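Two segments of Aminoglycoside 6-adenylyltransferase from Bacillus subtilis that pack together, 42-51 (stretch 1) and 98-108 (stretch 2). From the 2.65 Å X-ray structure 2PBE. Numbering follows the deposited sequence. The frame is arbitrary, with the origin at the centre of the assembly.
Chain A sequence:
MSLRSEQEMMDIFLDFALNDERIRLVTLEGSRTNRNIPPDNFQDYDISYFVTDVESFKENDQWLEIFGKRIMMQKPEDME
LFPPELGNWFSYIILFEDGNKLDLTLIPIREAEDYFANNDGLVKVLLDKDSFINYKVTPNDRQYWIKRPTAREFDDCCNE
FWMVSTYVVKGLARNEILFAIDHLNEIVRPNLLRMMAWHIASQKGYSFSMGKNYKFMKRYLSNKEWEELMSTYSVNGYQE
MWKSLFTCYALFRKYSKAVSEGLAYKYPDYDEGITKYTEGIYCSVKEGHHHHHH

Stretch 1 42-51: FQDYDISYFV
Stretch 2 98-108: DGNKLDLTLIP

On one face of the sheet Tyr45 pairs with Leu102, Ile47 with Leu104 and Tyr49 with Leu106. Leu104 (chi1 t, chi2 p) sets its CD1 3.7 Å from Ile47 CB and over the face of the Tyr49 ring (chi1 m), 3.8 Å from the centroid, a CH-pi contact for which a leucine methyl is well suited. Leu102, also t and p, brings CD1 within 3.5 Å of Ile47 CG1 (m, m). On the opposite face, Phe50 (m) sets its ring against Ile107 (m, t), whose CB lies 4.1 Å from the ring centroid.

Strands 45-51 and 101-108 run parallel, axes 4.7 Å apart at closest approach and 18° between directions, in register from Tyr45-Leu102 to Val51-Pro108. The backbone is extended, phi mostly -90° to -135° and psi about 100° to 150°, with Val51 (-119/169) and Pro108 (-63/135) apart. Tyr45, Ile47 and Tyr49 donate and accept: Tyr45 N to Lys101 O (2.8 Å), Asp103 N to Tyr45 O (2.7 Å), Ile47 N to Asp103 O, Thr105 N to Ile47 O and Tyr49 N to Thr105 O (each 2.9 Å), Ile107 N to Tyr49 O (3.1 Å). Val51 N donates to Ile107 O (3.0 Å).

Outward, a water donates to Ile47 O (2.8 Å) and hydrogen-bonds Thr105 OG1 (2.7 Å), linking the strands. Lys101 NZ neutralises Asp103 OD2 in a 2.7 Å salt bridge; Asp44 OD1 touches Lys101 CB (3.0 Å). Asn100 OD1 meets the Tyr45 ring edge at CE2 (3.2 Å). Gly99 has phi 110°, which favours glycine.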

# COMPACT_ATOMS: atom_id res chain seq x y z
N PHE A 42 20.31 -0.58 -11.70
CA PHE A 42 19.58 -1.00 -12.91
C PHE A 42 18.08 -0.91 -12.67
O PHE A 42 17.61 -1.11 -11.54
CB PHE A 42 19.96 -2.43 -13.32
CG PHE A 42 21.38 -2.57 -13.86
CD1 PHE A 42 22.51 -2.27 -13.05
CD2 PHE A 42 21.59 -3.02 -15.18
CE1 PHE A 42 23.86 -2.41 -13.54
CE2 PHE A 42 22.95 -3.18 -15.70
CZ PHE A 42 24.08 -2.87 -14.86
N GLN A 43 17.33 -0.65 -13.74
CA GLN A 43 15.90 -0.48 -13.61
C GLN A 43 15.09 -1.78 -13.70
O GLN A 43 13.87 -1.77 -13.43
CB GLN A 43 15.42 0.61 -14.62
CG GLN A 43 14.67 0.10 -15.91
CD GLN A 43 15.58 -0.78 -16.82
OE1 GLN A 43 16.62 -0.29 -17.25
NE2 GLN A 43 15.20 -2.06 -17.10
N ASP A 44 15.78 -2.89 -14.01
CA ASP A 44 15.19 -4.21 -14.12
C ASP A 44 14.28 -4.54 -12.94
O ASP A 44 14.56 -4.16 -11.80
CB ASP A 44 16.28 -5.29 -14.17
CG ASP A 44 17.25 -5.10 -15.33
OD1 ASP A 44 16.80 -4.79 -16.45
OD2 ASP A 44 18.47 -5.28 -15.11
N TYR A 45 13.22 -5.28 -13.21
CA TYR A 45 12.28 -5.66 -12.17
C TYR A 45 12.40 -7.11 -11.75
O TYR A 45 12.44 -8.03 -12.57
CB TYR A 45 10.86 -5.37 -12.64
CG TYR A 45 10.67 -3.90 -12.94
CD1 TYR A 45 10.45 -2.99 -11.88
CD2 TYR A 45 10.77 -3.40 -14.26
CE1 TYR A 45 10.32 -1.58 -12.14
CE2 TYR A 45 10.64 -2.00 -14.54
CZ TYR A 45 10.42 -1.10 -13.46
OH TYR A 45 10.32 0.27 -13.69
N ASP A 46 12.52 -7.29 -10.44
CA ASP A 46 12.64 -8.61 -9.84
C ASP A 46 11.43 -8.91 -9.00
O ASP A 46 11.31 -8.44 -7.88
CB ASP A 46 13.87 -8.68 -8.95
CG ASP A 46 15.02 -9.41 -9.60
OD1 ASP A 46 14.99 -10.67 -9.59
OD2 ASP A 46 15.95 -8.74 -10.14
N ILE A 47 10.51 -9.67 -9.57
CA ILE A 47 9.27 -10.00 -8.90
C ILE A 47 9.12 -11.49 -8.66
O ILE A 47 9.59 -12.30 -9.44
CB ILE A 47 8.09 -9.54 -9.77
CG1 ILE A 47 8.31 -8.09 -10.22
CG2 ILE A 47 6.78 -9.69 -9.00
CD1 ILE A 47 8.38 -7.07 -9.08
N SER A 48 8.46 -11.84 -7.56
CA SER A 48 8.21 -13.23 -7.22
C SER A 48 6.76 -13.37 -6.77
O SER A 48 6.31 -12.67 -5.86
CB SER A 48 9.10 -13.70 -6.06
OG SER A 48 10.46 -13.75 -6.43
N TYR A 49 6.03 -14.28 -7.41
CA TYR A 49 4.64 -14.55 -7.06
C TYR A 49 4.57 -15.93 -6.41
O TYR A 49 4.95 -16.92 -7.03
CB TYR A 49 3.73 -14.59 -8.29
CG TYR A 49 3.52 -13.30 -9.05
CD1 TYR A 49 3.41 -12.05 -8.38
CD2 TYR A 49 3.29 -13.33 -10.46
CE1 TYR A 49 3.07 -10.87 -9.08
CE2 TYR A 49 2.95 -12.15 -11.17
CZ TYR A 49 2.83 -10.92 -10.48
OH TYR A 49 2.47 -9.78 -11.18
N PHE A 50 4.09 -15.99 -5.17
CA PHE A 50 3.95 -17.28 -4.50
C PHE A 50 2.54 -17.69 -4.85
O PHE A 50 1.59 -16.99 -4.50
CB PHE A 50 4.14 -17.12 -3.00
CG PHE A 50 5.55 -16.89 -2.60
CD1 PHE A 50 6.33 -17.95 -2.12
CD2 PHE A 50 6.14 -15.63 -2.79
CE1 PHE A 50 7.71 -17.76 -1.83
CE2 PHE A 50 7.52 -15.42 -2.50
CZ PHE A 50 8.30 -16.49 -2.02
N VAL A 51 2.42 -18.81 -5.54
CA VAL A 51 1.13 -19.26 -6.02
C VAL A 51 0.68 -20.62 -5.49
O VAL A 51 1.45 -21.37 -4.91
CB VAL A 51 1.14 -19.30 -7.56
CG1 VAL A 51 1.68 -17.99 -8.10
CG2 VAL A 51 2.01 -20.45 -8.07
N ASP A 98 9.05 -1.56 -24.68
CA ASP A 98 9.22 -0.20 -24.15
C ASP A 98 10.61 -0.05 -23.54
O ASP A 98 11.02 1.04 -23.17
CB ASP A 98 8.16 0.10 -23.10
CG ASP A 98 8.45 -0.54 -21.75
OD1 ASP A 98 8.73 -1.76 -21.71
OD2 ASP A 98 8.40 0.17 -20.73
N GLY A 99 11.33 -1.17 -23.43
CA GLY A 99 12.67 -1.12 -22.88
C GLY A 99 12.82 -1.76 -21.52
O GLY A 99 13.94 -2.05 -21.11
N ASN A 100 11.72 -1.98 -20.80
CA ASN A 100 11.85 -2.57 -19.48
C ASN A 100 12.17 -4.06 -19.48
O ASN A 100 11.83 -4.80 -20.41
CB ASN A 100 10.60 -2.27 -18.64
CG ASN A 100 10.63 -0.86 -18.06
OD1 ASN A 100 11.50 -0.52 -17.25
ND2 ASN A 100 9.70 -0.03 -18.48
N LYS A 101 12.85 -4.49 -18.43
CA LYS A 101 13.23 -5.88 -18.27
C LYS A 101 12.65 -6.39 -16.98
O LYS A 101 12.74 -5.75 -15.94
CB LYS A 101 14.75 -6.01 -18.25
CG LYS A 101 15.24 -7.26 -18.98
CD LYS A 101 15.22 -8.51 -18.14
CE LYS A 101 16.41 -8.55 -17.18
NZ LYS A 101 16.55 -9.88 -16.52
N LEU A 102 12.03 -7.56 -17.04
CA LEU A 102 11.44 -8.15 -15.86
C LEU A 102 12.01 -9.53 -15.65
O LEU A 102 12.39 -10.21 -16.61
CB LEU A 102 9.91 -8.22 -15.99
CG LEU A 102 9.18 -9.07 -14.94
CD1 LEU A 102 9.26 -8.41 -13.57
CD2 LEU A 102 7.76 -9.28 -15.36
N ASP A 103 12.07 -9.93 -14.39
CA ASP A 103 12.52 -11.25 -13.99
C ASP A 103 11.44 -11.71 -13.00
O ASP A 103 11.39 -11.25 -11.87
CB ASP A 103 13.87 -11.15 -13.29
CG ASP A 103 14.90 -12.05 -13.92
OD1 ASP A 103 14.68 -13.28 -13.92
OD2 ASP A 103 15.94 -11.52 -14.41
N LEU A 104 10.55 -12.58 -13.46
CA LEU A 104 9.44 -13.07 -12.64
C LEU A 104 9.60 -14.52 -12.24
O LEU A 104 9.77 -15.38 -13.09
CB LEU A 104 8.13 -12.90 -13.41
CG LEU A 104 6.82 -13.28 -12.73
CD1 LEU A 104 6.47 -12.24 -11.69
CD2 LEU A 104 5.73 -13.33 -13.78
N THR A 105 9.54 -14.81 -10.95
CA THR A 105 9.66 -16.18 -10.49
C THR A 105 8.35 -16.63 -9.88
O THR A 105 7.70 -15.85 -9.18
CB THR A 105 10.76 -16.34 -9.43
OG1 THR A 105 12.00 -15.84 -9.96
CG2 THR A 105 10.95 -17.79 -9.05
N LEU A 106 7.96 -17.87 -10.16
CA LEU A 106 6.73 -18.45 -9.62
C LEU A 106 7.12 -19.52 -8.61
O LEU A 106 7.52 -20.63 -8.97
CB LEU A 106 5.85 -19.05 -10.73
CG LEU A 106 5.34 -18.13 -11.85
CD1 LEU A 106 4.45 -18.94 -12.80
CD2 LEU A 106 4.57 -16.96 -11.28
N ILE A 107 7.04 -19.18 -7.34
CA ILE A 107 7.39 -20.08 -6.26
C ILE A 107 6.15 -20.71 -5.64
O ILE A 107 5.14 -20.03 -5.46
CB ILE A 107 8.14 -19.31 -5.16
CG1 ILE A 107 9.31 -18.54 -5.79
CG2 ILE A 107 8.61 -20.25 -4.06
CD1 ILE A 107 9.99 -17.59 -4.83
N PRO A 108 6.18 -22.02 -5.34
CA PRO A 108 4.99 -22.63 -4.74
C PRO A 108 4.73 -21.98 -3.37
O PRO A 108 5.66 -21.78 -2.58
CB PRO A 108 5.39 -24.09 -4.62
CG PRO A 108 6.31 -24.28 -5.78
CD PRO A 108 7.16 -23.05 -5.73
O HOH W 1 12.20 -13.20 -9.81